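Local coordinates for protein DNA-entry nuclease (Competence-specific nuclease) (PDB 4QH0) that probably cuts DNA without sequence specificity, as a magnesium-containing competence nuclease of the His-Me finger superfamily, at residues 69-74 against 167-172; 84-89 against 127-132; 39-44 against 192-197; 50-55 against 65-70. The protein carries 1 engineered substitution. All coordinates share one frame; numbering follows the deposited sequence.

Contact 1: residues 69-74 against 167-172; sequences MLDRTI and NKRVRY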
loop_
_atom_site.group_PDB
_atom_site.type_symbol
_atom_site.label_atom_id
_atom_site.label_comp_id
_atom_site.label_asym_id
_atom_site.label_seq_id
_atom_site.Cartn_x
_atom_site.Cartn_y
_atom_site.Cartn_z
ATOM N N MET A 69 -8.909 7.865 8.808
ATOM C CA MET A 69 -10.351 7.676 8.814
ATOM C C MET A 69 -10.878 8.377 7.573
ATOM O O MET A 69 -10.655 9.573 7.389
ATOM C CB MET A 69 -10.990 8.273 10.067
ATOM C CG MET A 69 -12.475 7.948 10.205
ATOM S SD MET A 69 -12.744 6.195 10.514
ATOM C CE MET A 69 -14.474 6.164 10.966
ATOM N N LEU A 70 -11.572 7.627 6.727
ATOM C CA LEU A 70 -11.916 8.097 5.394
ATOM C C LEU A 70 -13.401 8.378 5.254
ATOM O O LEU A 70 -14.230 7.539 5.597
ATOM C CB LEU A 70 -11.507 7.048 4.361
ATOM C CG LEU A 70 -10.045 6.608 4.377
ATOM C CD1 LEU A 70 -9.826 5.540 3.320
ATOM C CD2 LEU A 70 -9.113 7.789 4.152
ATOM N N ASP A 71 -13.728 9.565 4.752
ATOM C CA ASP A 71 -15.095 9.885 4.358
ATOM C C ASP A 71 -15.095 10.953 3.262
ATOM O O ASP A 71 -14.050 11.274 2.702
ATOM C CB ASP A 71 -15.947 10.307 5.565
ATOM C CG ASP A 71 -15.419 11.546 6.268
ATOM O OD1 ASP A 71 -14.789 12.403 5.615
ATOM O OD2 ASP A 71 -15.650 11.666 7.490
ATOM N N ARG A 72 -16.266 11.505 2.966
ATOM C CA ARG A 72 -16.411 12.416 1.838
ATOM C C ARG A 72 -15.793 13.793 2.084
ATOM O O ARG A 72 -15.651 14.579 1.150
ATOM C CB ARG A 72 -17.890 12.558 1.461
ATOM C CG ARG A 72 -18.444 11.376 0.672
ATOM C CD ARG A 72 -19.946 11.487 0.477
ATOM N NE ARG A 72 -20.437 10.549 -0.529
ATOM C CZ ARG A 72 -21.714 10.423 -0.879
ATOM N NH1 ARG A 72 -22.646 11.172 -0.305
ATOM N NH2 ARG A 72 -22.062 9.546 -1.808
ATOM N N THR A 73 -15.414 14.085 3.328
ATOM C CA THR A 73 -14.840 15.390 3.658
ATOM C C THR A 73 -13.369 15.514 3.260
ATOM O O THR A 73 -12.849 16.624 3.166
ATOM C CB THR A 73 -14.953 15.721 5.165
ATOM O OG1 THR A 73 -14.160 14.804 5.927
ATOM C CG2 THR A 73 -16.396 15.656 5.631
ATOM N N ILE A 74 -12.697 14.384 3.046
ATOM C CA ILE A 74 -11.298 14.394 2.611
ATOM C C ILE A 74 -11.106 13.639 1.296
ATOM O O ILE A 74 -10.000 13.569 0.763
ATOM C CB ILE A 74 -10.348 13.835 3.696
ATOM C CG1 ILE A 74 -10.684 12.380 4.038
ATOM C CG2 ILE A 74 -10.425 14.710 4.940
ATOM C CD1 ILE A 74 -9.657 11.720 4.937
ATOM N N ASN A 167 -21.091 6.815 0.791
ATOM C CA ASN A 167 -21.246 7.523 2.057
ATOM C C ASN A 167 -20.983 6.645 3.283
ATOM O O ASN A 167 -21.608 6.814 4.333
ATOM C CB ASN A 167 -22.636 8.155 2.142
ATOM C CG ASN A 167 -22.751 9.160 3.265
ATOM O OD1 ASN A 167 -21.859 9.981 3.474
ATOM N ND2 ASN A 167 -23.841 9.082 4.014
ATOM N N LYS A 168 -20.057 5.703 3.146
ATOM C CA LYS A 168 -19.594 4.923 4.285
ATOM C C LYS A 168 -18.307 5.536 4.807
ATOM O O LYS A 168 -17.489 6.032 4.034
ATOM C CB LYS A 168 -19.352 3.468 3.892
ATOM C CG LYS A 168 -20.595 2.745 3.417
ATOM C CD LYS A 168 -20.281 1.310 3.026
ATOM C CE LYS A 168 -21.513 0.583 2.515
ATOM N NZ LYS A 168 -21.181 -0.792 2.049
ATOM N N ARG A 169 -18.143 5.514 6.128
ATOM C CA ARG A 169 -16.909 5.965 6.763
ATOM C C ARG A 169 -16.026 4.753 7.031
ATOM O O ARG A 169 -16.472 3.778 7.632
ATOM C CB ARG A 169 -17.214 6.702 8.068
ATOM C CG ARG A 169 -18.309 7.746 7.932
ATOM C CD ARG A 169 -18.373 8.679 9.134
ATOM N NE ARG A 169 -17.207 9.560 9.207
ATOM C CZ ARG A 169 -16.329 9.599 10.207
ATOM N NH1 ARG A 169 -16.453 8.812 11.269
ATOM N NH2 ARG A 169 -15.314 10.449 10.143
ATOM N N VAL A 170 -14.775 4.824 6.585
ATOM C CA VAL A 170 -13.879 3.673 6.593
ATOM C C VAL A 170 -12.602 3.959 7.375
ATOM O O VAL A 170 -11.835 4.852 7.022
ATOM C CB VAL A 170 -13.505 3.266 5.152
ATOM C CG1 VAL A 170 -12.557 2.070 5.148
ATOM C CG2 VAL A 170 -14.758 2.943 4.359
ATOM N N ARG A 171 -12.386 3.197 8.440
ATOM C CA ARG A 171 -11.116 3.228 9.150
ATOM C C ARG A 171 -10.115 2.419 8.341
ATOM O O ARG A 171 -10.425 1.325 7.871
ATOM C CB ARG A 171 -11.264 2.648 10.555
ATOM C CG ARG A 171 -10.029 2.799 11.426
ATOM C CD ARG A 171 -9.713 4.255 11.728
ATOM N NE ARG A 171 -8.699 4.368 12.772
ATOM C CZ ARG A 171 -7.398 4.169 12.583
ATOM N NH1 ARG A 171 -6.933 3.852 11.380
ATOM N NH2 ARG A 171 -6.555 4.289 13.598
ATOM N N TYR A 172 -8.914 2.960 8.192
ATOM C CA TYR A 172 -7.966 2.453 7.214
ATOM C C TYR A 172 -6.557 2.489 7.780
ATOM O O TYR A 172 -6.178 3.437 8.467
ATOM C CB TYR A 172 -8.069 3.318 5.954
ATOM C CG TYR A 172 -7.348 2.808 4.721
ATOM C CD1 TYR A 172 -7.459 1.486 4.309
ATOM C CD2 TYR A 172 -6.589 3.672 3.944
ATOM C CE1 TYR A 172 -6.810 1.034 3.175
ATOM C CE2 TYR A 172 -5.940 3.232 2.809
ATOM C CZ TYR A 172 -6.055 1.916 2.426
ATOM O OH TYR A 172 -5.403 1.490 1.292
HETATM O O HOH W 1 -19.221 10.340 4.052
#
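A bend at chi3 (69°) turns the guanidinium of Arg169 toward Asp71, whose CG is tucked between its own backbone N and carbonyl carbon (chi1 61°), and the two side chains come to lie alongside each other. Arg169 grips a single oxygen side-on with two nitrogens: NE and NH2 approach Asp71 OD2 on its anti side at 3.1 and 2.9 Å, with OD2 in the guanidinium plane and the carboxylate turned 45° against it. The other oxygen, OD1, turns back to its own segment and takes the backbone N of Thr73 at 2.9 Å, an Asx turn, as well as the Thr73 hydroxyl. This salt bridge lies just past the end of an antiparallel ladder between strands 66-70 and 170-177, where Leu70 N binds Val170 O (2.8 Å) and Val170 N binds Leu70 O (2.9 Å). On the face of Met69 and Arg171, the thioether chain crosses Arg169 at about a right angle; Met69 SD rests 3.6 Å from Arg171 CA, and its CE reaches the Arg169 guanidinium. On the opposite face Leu70 CD1 packs 3.8 Å from Tyr172 CD2, beneath helices 116-119 and 153-164. Farther out, the guanidinium of Arg72 lays one face over Asn167 CB and donates through NH2 to Asp165 O; Asn167 is the C-prime residue of the Schellman motif ending helix 153-164. Arg169 NH2 has a second anchor in Val49 O, and the paired guanidinium, with the Thr73 N-H, would be expected to favour the ionised carboxylate.

Contact 2: residues 84-89 against 127-132; sequences TLPDAN and ASVSNP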
loop_
_atom_site.group_PDB
_atom_site.type_symbol
_atom_site.label_atom_id
_atom_site.label_comp_id
_atom_site.label_asym_id
_atom_site.label_seq_id
_atom_site.Cartn_x
_atom_site.Cartn_y
_atom_site.Cartn_z
ATOM N N THR A 84 -1.711 19.008 -6.998
ATOM C CA THR A 84 -0.404 18.711 -6.414
ATOM C C THR A 84 0.745 19.249 -7.260
ATOM O O THR A 84 0.639 19.347 -8.482
ATOM C CB THR A 84 -0.192 17.195 -6.240
ATOM O OG1 THR A 84 -0.138 16.564 -7.525
ATOM C CG2 THR A 84 -1.314 16.585 -5.414
ATOM N N LEU A 85 1.839 19.594 -6.587
ATOM C CA LEU A 85 3.071 20.007 -7.250
ATOM C C LEU A 85 4.234 19.195 -6.697
ATOM O O LEU A 85 5.014 19.693 -5.887
ATOM C CB LEU A 85 3.335 21.501 -7.040
ATOM C CG LEU A 85 2.398 22.490 -7.740
ATOM C CD1 LEU A 85 2.753 23.912 -7.339
ATOM C CD2 LEU A 85 2.452 22.340 -9.257
ATOM N N PRO A 86 4.351 17.933 -7.130
ATOM C CA PRO A 86 5.419 17.056 -6.638
ATOM C C PRO A 86 6.798 17.446 -7.154
ATOM O O PRO A 86 6.917 18.005 -8.244
ATOM C CB PRO A 86 5.029 15.684 -7.194
ATOM C CG PRO A 86 4.208 15.980 -8.394
ATOM C CD PRO A 86 3.464 17.242 -8.083
ATOM N N ASP A 87 7.825 17.156 -6.363
ATOM C CA ASP A 87 9.196 17.267 -6.832
ATOM C C ASP A 87 9.413 16.187 -7.885
ATOM O O ASP A 87 9.405 14.996 -7.573
ATOM C CB ASP A 87 10.178 17.079 -5.676
ATOM C CG ASP A 87 11.625 17.303 -6.089
ATOM O OD1 ASP A 87 11.891 17.493 -7.297
ATOM O OD2 ASP A 87 12.503 17.279 -5.203
ATOM N N ALA A 88 9.600 16.608 -9.131
ATOM C CA ALA A 88 9.771 15.677 -10.238
ATOM C C ALA A 88 11.052 14.862 -10.084
ATOM O O ALA A 88 11.157 13.748 -10.598
ATOM C CB ALA A 88 9.786 16.431 -11.556
ATOM N N ASN A 89 12.021 15.425 -9.370
ATOM C CA ASN A 89 13.321 14.789 -9.202
ATOM C C ASN A 89 13.340 13.776 -8.060
ATOM O O ASN A 89 14.146 12.846 -8.065
ATOM C CB ASN A 89 14.391 15.851 -8.944
ATOM C CG ASN A 89 14.248 17.056 -9.852
ATOM O OD1 ASN A 89 14.054 16.919 -11.060
ATOM N ND2 ASN A 89 14.332 18.249 -9.269
ATOM N N ALA A 127 -0.288 15.269 -0.498
ATOM C CA ALA A 127 -0.927 14.174 -1.217
ATOM C C ALA A 127 -0.221 13.873 -2.535
ATOM O O ALA A 127 -0.769 13.178 -3.391
ATOM C CB ALA A 127 -2.385 14.509 -1.477
ATOM N N SER A 128 0.992 14.394 -2.691
ATOM C CA SER A 128 1.756 14.218 -3.922
ATOM C C SER A 128 2.623 12.966 -3.856
ATOM O O SER A 128 2.793 12.374 -2.792
ATOM C CB SER A 128 2.645 15.434 -4.161
ATOM O OG SER A 128 3.765 15.415 -3.295
ATOM N N VAL A 129 3.180 12.576 -4.999
ATOM C CA VAL A 129 4.021 11.383 -5.080
ATOM C C VAL A 129 5.403 11.592 -4.476
ATOM O O VAL A 129 6.233 10.684 -4.505
ATOM C CB VAL A 129 4.223 10.899 -6.539
ATOM C CG1 VAL A 129 2.949 10.274 -7.081
ATOM C CG2 VAL A 129 4.708 12.036 -7.437
ATOM N N SER A 130 5.653 12.783 -3.938
ATOM C CA SER A 130 6.953 13.094 -3.353
ATOM C C SER A 130 6.890 13.316 -1.843
ATOM O O SER A 130 7.847 13.802 -1.248
ATOM C CB SER A 130 7.573 14.311 -4.044
ATOM O OG SER A 130 6.705 15.424 -3.985
ATOM N N ASN A 131 5.766 12.963 -1.227
ATOM C CA ASN A 131 5.682 12.952 0.226
ATOM C C ASN A 131 6.560 11.815 0.733
ATOM O O ASN A 131 6.230 10.650 0.533
ATOM C CB ASN A 131 4.238 12.744 0.679
ATOM C CG ASN A 131 4.075 12.833 2.189
ATOM O OD1 ASN A 131 5.036 12.702 2.945
ATOM N ND2 ASN A 131 2.845 13.055 2.631
ATOM N N PRO A 132 7.686 12.143 1.389
ATOM C CA PRO A 132 8.641 11.075 1.704
ATOM C C PRO A 132 8.215 10.158 2.851
ATOM O O PRO A 132 8.913 9.184 3.125
ATOM C CB PRO A 132 9.911 11.847 2.069
ATOM C CG PRO A 132 9.426 13.139 2.598
ATOM C CD PRO A 132 8.142 13.454 1.884
HETATM O O HOH W 2 1.194 13.928 -7.475
#
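Pro86 and Ser130 mark the closest pass of two irregular segments, their CA atoms 5.4 Å apart, where 84-87 and 127-130 run in nearly the same direction, 13° apart. The second segment folds into a type I beta turn from Ser128 to Asn131, and the extended part of the first, 84-87, lies against it, so a surface loop that follows helix 80-83 is joined to the loop that follows helix 116-119. The pyrrolidine of Pro86 fits against the turn: its CB sits 3.7 Å from Val129 CG2 and 3.9 Å from Ser128 CB. Thr84 continues this apolar seam, its CB 3.9 Å from the same Ser128 CB, while its OG1 turns back to Arg80 O and takes a bond from a water, which in turn accepts a weak one from Val129 N. Within the turn Ser128 OG is hydrogen-bonded to Asp126 OD1 and receives a weak bond from Ser130 N. The side chain of Val129 is about 8 Å from the bound magnesium ion, which places the turn near the metal site. The one direct hydrogen bond between the segments belongs to Ser130, whose OG stands between its own backbone N and carbonyl carbon (chi1 56°) and there accepts the backbone N-H of Asp87 at 3.1 Å, with an angle of 150° at the hydrogen.

Contact 3: residues 39-44 against 192-197; sequences NQTNLN and EAKSQD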
loop_
_atom_site.group_PDB
_atom_site.type_symbol
_atom_site.label_atom_id
_atom_site.label_comp_id
_atom_site.label_asym_id
_atom_site.label_seq_id
_atom_site.Cartn_x
_atom_site.Cartn_y
_atom_site.Cartn_z
ATOM N N ASN A 39 -8.970 -12.494 6.913
ATOM C CA ASN A 39 -9.476 -11.262 6.318
ATOM C C ASN A 39 -10.216 -10.382 7.321
ATOM O O ASN A 39 -11.133 -9.650 6.955
ATOM C CB ASN A 39 -10.380 -11.586 5.127
ATOM C CG ASN A 39 -10.414 -10.472 4.096
ATOM O OD1 ASN A 39 -9.417 -9.787 3.871
ATOM N ND2 ASN A 39 -11.565 -10.286 3.470
ATOM N N GLN A 40 -9.799 -10.458 8.583
ATOM C CA GLN A 40 -10.382 -9.658 9.653
ATOM C C GLN A 40 -9.318 -8.770 10.288
ATOM O O GLN A 40 -8.184 -9.195 10.493
ATOM C CB GLN A 40 -11.010 -10.565 10.713
ATOM C CG GLN A 40 -12.280 -11.259 10.252
ATOM C CD GLN A 40 -12.603 -12.497 11.065
ATOM O OE1 GLN A 40 -12.270 -12.586 12.247
ATOM N NE2 GLN A 40 -13.248 -13.466 10.427
ATOM N N THR A 41 -9.695 -7.532 10.588
ATOM C CA THR A 41 -8.794 -6.583 11.230
ATOM C C THR A 41 -9.375 -6.103 12.558
ATOM O O THR A 41 -10.593 -6.077 12.742
ATOM C CB THR A 41 -8.515 -5.369 10.322
ATOM O OG1 THR A 41 -7.691 -4.427 11.016
ATOM C CG2 THR A 41 -9.806 -4.689 9.906
ATOM N N ASN A 42 -8.489 -5.730 13.479
ATOM C CA ASN A 42 -8.893 -5.221 14.785
ATOM C C ASN A 42 -9.248 -3.738 14.750
ATOM O O ASN A 42 -9.640 -3.170 15.770
ATOM C CB ASN A 42 -7.779 -5.442 15.812
ATOM C CG ASN A 42 -7.482 -6.906 16.048
ATOM O OD1 ASN A 42 -8.373 -7.752 15.974
ATOM N ND2 ASN A 42 -6.222 -7.214 16.334
ATOM N N LEU A 43 -9.092 -3.111 13.586
ATOM C CA LEU A 43 -9.475 -1.714 13.414
ATOM C C LEU A 43 -10.935 -1.526 13.788
ATOM O O LEU A 43 -11.789 -2.286 13.350
ATOM C CB LEU A 43 -9.272 -1.267 11.963
ATOM C CG LEU A 43 -7.838 -1.097 11.458
ATOM C CD1 LEU A 43 -7.854 -0.677 9.993
ATOM C CD2 LEU A 43 -7.082 -0.081 12.292
ATOM N N ASN A 44 -11.208 -0.512 14.602
ATOM C CA ASN A 44 -12.571 -0.176 14.990
ATOM C C ASN A 44 -12.958 1.178 14.411
ATOM O O ASN A 44 -12.266 2.169 14.628
ATOM C CB ASN A 44 -12.703 -0.164 16.516
ATOM C CG ASN A 44 -12.210 -1.455 17.156
ATOM O OD1 ASN A 44 -12.853 -2.502 17.047
ATOM N ND2 ASN A 44 -11.066 -1.385 17.831
ATOM N N GLU A 192 -5.357 -2.818 5.834
ATOM C CA GLU A 192 -6.490 -3.163 6.682
ATOM C C GLU A 192 -7.559 -2.092 6.544
ATOM O O GLU A 192 -7.249 -0.908 6.478
ATOM C CB GLU A 192 -6.058 -3.262 8.146
ATOM C CG GLU A 192 -4.753 -4.001 8.362
ATOM C CD GLU A 192 -4.331 -4.023 9.813
ATOM O OE1 GLU A 192 -5.152 -4.404 10.672
ATOM O OE2 GLU A 192 -3.172 -3.659 10.097
ATOM N N ALA A 193 -8.818 -2.511 6.500
ATOM C CA ALA A 193 -9.924 -1.570 6.397
ATOM C C ALA A 193 -11.161 -2.112 7.086
ATOM O O ALA A 193 -11.387 -3.315 7.106
ATOM C CB ALA A 193 -10.231 -1.273 4.941
ATOM N N LYS A 194 -11.956 -1.211 7.655
ATOM C CA LYS A 194 -13.250 -1.574 8.217
ATOM C C LYS A 194 -14.200 -0.385 8.158
ATOM O O LYS A 194 -13.901 0.678 8.693
ATOM C CB LYS A 194 -13.108 -2.062 9.660
ATOM C CG LYS A 194 -14.361 -2.760 10.195
ATOM C CD LYS A 194 -14.200 -3.237 11.635
ATOM C CE LYS A 194 -13.131 -4.314 11.768
ATOM N NZ LYS A 194 -12.920 -4.768 13.176
ATOM N N SER A 195 -15.338 -0.570 7.496
ATOM C CA SER A 195 -16.360 0.466 7.430
ATOM C C SER A 195 -17.140 0.511 8.738
ATOM O O SER A 195 -17.060 -0.411 9.547
ATOM C CB SER A 195 -17.310 0.220 6.257
ATOM O OG SER A 195 -17.974 -1.025 6.378
ATOM N N GLN A 196 -17.887 1.590 8.942
ATOM C CA GLN A 196 -18.644 1.776 10.172
ATOM C C GLN A 196 -19.749 0.732 10.288
ATOM O O GLN A 196 -20.007 0.209 11.370
ATOM C CB GLN A 196 -19.247 3.181 10.209
ATOM C CG GLN A 196 -19.912 3.547 11.521
ATOM C CD GLN A 196 -20.737 4.812 11.414
ATOM O OE1 GLN A 196 -20.394 5.731 10.668
ATOM N NE2 GLN A 196 -21.840 4.862 12.154
ATOM N N ASP A 197 -20.393 0.430 9.165
ATOM C CA ASP A 197 -21.474 -0.548 9.142
ATOM C C ASP A 197 -20.956 -1.977 8.973
ATOM O O ASP A 197 -21.742 -2.917 8.876
ATOM C CB ASP A 197 -22.479 -0.212 8.034
ATOM C CG ASP A 197 -21.832 -0.091 6.668
ATOM O OD1 ASP A 197 -20.865 -0.828 6.388
ATOM O OD2 ASP A 197 -22.296 0.749 5.868
#
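Strand 188-195 of the central antiparallel sheet presents Glu192 and Lys194 to Thr41 and Leu43, which belong to the loop running from strand 33-36 to strand 52-54. The Thr41 hydroxyl donates to Glu192 OE1 at 2.6 Å, meeting the carboxylate on its anti side and 19° out of its plane. Its placement follows from chi1 of 177°, which swings OG1 away from the backbone N of Thr41 and sends CG2 over the strand, 3.5 Å from Ala193 O. The same OG1 accepts the backbone N-H of Leu43 at 3.2 Å, an ST turn, so that one hydroxyl serves both the loop and the strand. Beyond the turn Leu43 CD1 presses on Glu192 CB (3.6 Å), the two side chains crossing at about a right angle, and the Leu43 side chain also touches Arg171 and Arg173 of the adjoining strand 170-177. Lys194, extended as far as CD and then bent at chi3 (-65°), carries its ammonium back to two loop carbonyls: NZ donates to Thr41 O at 2.7 Å and makes a weak bond to Leu43 O. Glu201 OE2 holds the backbone N of Thr41 and forms a long, weak ion pair with Lys194.

Contact 4: residues 50-55 against 65-70; sequences KAYVQN and TANAML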
loop_
_atom_site.group_PDB
_atom_site.type_symbol
_atom_site.label_atom_id
_atom_site.label_comp_id
_atom_site.label_asym_id
_atom_site.label_seq_id
_atom_site.Cartn_x
_atom_site.Cartn_y
_atom_site.Cartn_z
ATOM N N LYS A 50 -12.846 11.992 13.659
ATOM C CA LYS A 50 -12.970 12.838 12.484
ATOM C C LYS A 50 -12.087 12.274 11.386
ATOM O O LYS A 50 -11.124 11.563 11.668
ATOM C CB LYS A 50 -12.526 14.257 12.837
ATOM C CG LYS A 50 -12.949 15.341 11.857
ATOM C CD LYS A 50 -12.522 16.714 12.366
ATOM C CE LYS A 50 -13.126 17.846 11.556
ATOM N NZ LYS A 50 -12.726 19.166 12.115
ATOM N N ALA A 51 -12.416 12.578 10.135
ATOM C CA ALA A 51 -11.584 12.147 9.021
ATOM C C ALA A 51 -10.179 12.696 9.208
ATOM O O ALA A 51 -10.008 13.826 9.660
ATOM C CB ALA A 51 -12.171 12.621 7.701
ATOM N N TYR A 52 -9.175 11.891 8.879
ATOM C CA TYR A 52 -7.792 12.312 9.046
ATOM C C TYR A 52 -6.826 11.374 8.330
ATOM O O TYR A 52 -7.211 10.302 7.871
ATOM C CB TYR A 52 -7.434 12.374 10.533
ATOM C CG TYR A 52 -7.046 11.035 11.122
ATOM C CD1 TYR A 52 -8.004 10.068 11.390
ATOM C CD2 TYR A 52 -5.720 10.740 11.409
ATOM C CE1 TYR A 52 -7.653 8.846 11.925
ATOM C CE2 TYR A 52 -5.361 9.522 11.946
ATOM C CZ TYR A 52 -6.330 8.577 12.199
ATOM O OH TYR A 52 -5.977 7.360 12.739
ATOM N N VAL A 53 -5.572 11.806 8.237
ATOM C CA VAL A 53 -4.483 10.978 7.734
ATOM C C VAL A 53 -3.249 11.255 8.565
ATOM O O VAL A 53 -2.947 12.412 8.858
ATOM C CB VAL A 53 -4.088 11.323 6.291
ATOM C CG1 VAL A 53 -3.293 10.177 5.675
ATOM C CG2 VAL A 53 -5.295 11.638 5.455
ATOM N N GLN A 54 -2.530 10.200 8.929
ATOM C CA GLN A 54 -1.287 10.350 9.668
ATOM C C GLN A 54 -0.249 9.368 9.153
ATOM O O GLN A 54 -0.442 8.157 9.222
ATOM C CB GLN A 54 -1.529 10.122 11.160
ATOM C CG GLN A 54 -0.315 10.363 12.046
ATOM C CD GLN A 54 0.076 11.823 12.139
ATOM O OE1 GLN A 54 -0.715 12.713 11.836
ATOM N NE2 GLN A 54 1.305 12.075 12.567
ATOM N N ASN A 55 0.841 9.909 8.622
ATOM C CA ASN A 55 1.982 9.107 8.208
ATOM C C ASN A 55 3.012 9.056 9.324
ATOM O O ASN A 55 3.089 9.963 10.154
ATOM C CB ASN A 55 2.627 9.691 6.949
ATOM C CG ASN A 55 1.749 9.550 5.716
ATOM O OD1 ASN A 55 1.284 10.542 5.159
ATOM N ND2 ASN A 55 1.534 8.318 5.278
ATOM N N THR A 65 3.965 2.811 9.465
ATOM C CA THR A 65 2.512 2.698 9.564
ATOM C C THR A 65 1.763 4.001 9.287
ATOM O O THR A 65 2.060 5.046 9.869
ATOM C CB THR A 65 2.106 2.187 10.954
ATOM O OG1 THR A 65 2.895 1.039 11.285
ATOM C CG2 THR A 65 0.623 1.823 10.992
ATOM N N ALA A 66 0.785 3.912 8.391
ATOM C CA ALA A 66 -0.097 5.027 8.079
ATOM C C ALA A 66 -1.519 4.699 8.514
ATOM O O ALA A 66 -2.038 3.631 8.202
ATOM C CB ALA A 66 -0.057 5.327 6.593
ATOM N N ASN A 67 -2.134 5.631 9.236
ATOM C CA ASN A 67 -3.518 5.496 9.679
ATOM C C ASN A 67 -4.399 6.589 9.101
ATOM O O ASN A 67 -3.948 7.708 8.866
ATOM C CB ASN A 67 -3.608 5.551 11.204
ATOM C CG ASN A 67 -3.249 4.235 11.855
ATOM O OD1 ASN A 67 -4.080 3.333 11.945
ATOM N ND2 ASN A 67 -2.013 4.120 12.322
ATOM N N ALA A 68 -5.666 6.261 8.887
ATOM C CA ALA A 68 -6.619 7.235 8.380
ATOM C C ALA A 68 -8.052 6.852 8.723
ATOM O O ALA A 68 -8.362 5.678 8.931
ATOM C CB ALA A 68 -6.461 7.380 6.875
ATOM N N MET A 69 -8.909 7.865 8.808
ATOM C CA MET A 69 -10.351 7.676 8.814
ATOM C C MET A 69 -10.878 8.377 7.573
ATOM O O MET A 69 -10.655 9.573 7.389
ATOM C CB MET A 69 -10.990 8.273 10.067
ATOM C CG MET A 69 -12.475 7.948 10.205
ATOM S SD MET A 69 -12.744 6.195 10.514
ATOM C CE MET A 69 -14.474 6.164 10.966
ATOM N N LEU A 70 -11.572 7.627 6.727
ATOM C CA LEU A 70 -11.916 8.097 5.394
ATOM C C LEU A 70 -13.401 8.378 5.254
ATOM O O LEU A 70 -14.230 7.539 5.597
ATOM C CB LEU A 70 -11.507 7.048 4.361
ATOM C CG LEU A 70 -10.045 6.608 4.377
ATOM C CD1 LEU A 70 -9.826 5.540 3.320
ATOM C CD2 LEU A 70 -9.113 7.789 4.152
#
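Tyr52 leans from its CB across strand 66-70, because chi1 of 83° holds the ring between the backbone N and carbonyl carbon of its own residue. CD1 comes first, packing 3.7 Å from Met69 CB; CE1 lies 3.5 Å from Met69 N, and across the ring CE2 comes within 3.8 Å of Asn67 O. Between these, Ala68 CA sits over one ring face, 4.2 Å from the ring centroid and 17° off its normal, a CH-pi contact. At the tip OH reaches Asn67 CB at 3.4 Å, the two side chains pointing the same way with ring and amide planes 11° apart. Beneath the ring runs the antiparallel hairpin ladder: Tyr52 pairs through both N and O with Met69, and Gln54 does the same with Asn67, its N 2.9 Å from Asn67 O. Val53 and Ala68 form the non-hydrogen-bonded pair between, their side chains on the opposite face. That face is backed by helix 116-119, where Val53 meets Ala119. Strand 52-54 is an outermost strand of the sheet, and strand 66-70 lies between it and strand 170-177, whose Arg171 touches the Tyr52 side chain and, with Arg173, binds Asn67 OD1.

In the fold
Contacts 1, 3 and 4 are partly buried and share one antiparallel sheet, whereas contact 2 is a surface junction of two loops on the other side of the chain's centre from contact 3. Contacts 1 and 4 both use strand 66-70, have centres 9 Å apart, and rest on paired backbones, with a salt bridge added at the strand end in contact 1 and a tyrosine face in contact 4. Contact 3 touches contact 1 through neighbouring strands 170-177 and 188-195, yet has no strand pairing across it and holds its loop by side-chain hydrogen bonds and leucine packing. Contact 2, burying the least surface, relies on proline packing and one serine acceptor; it reaches the sheet contacts only where Asn131 packs against Asn55 of contact 4.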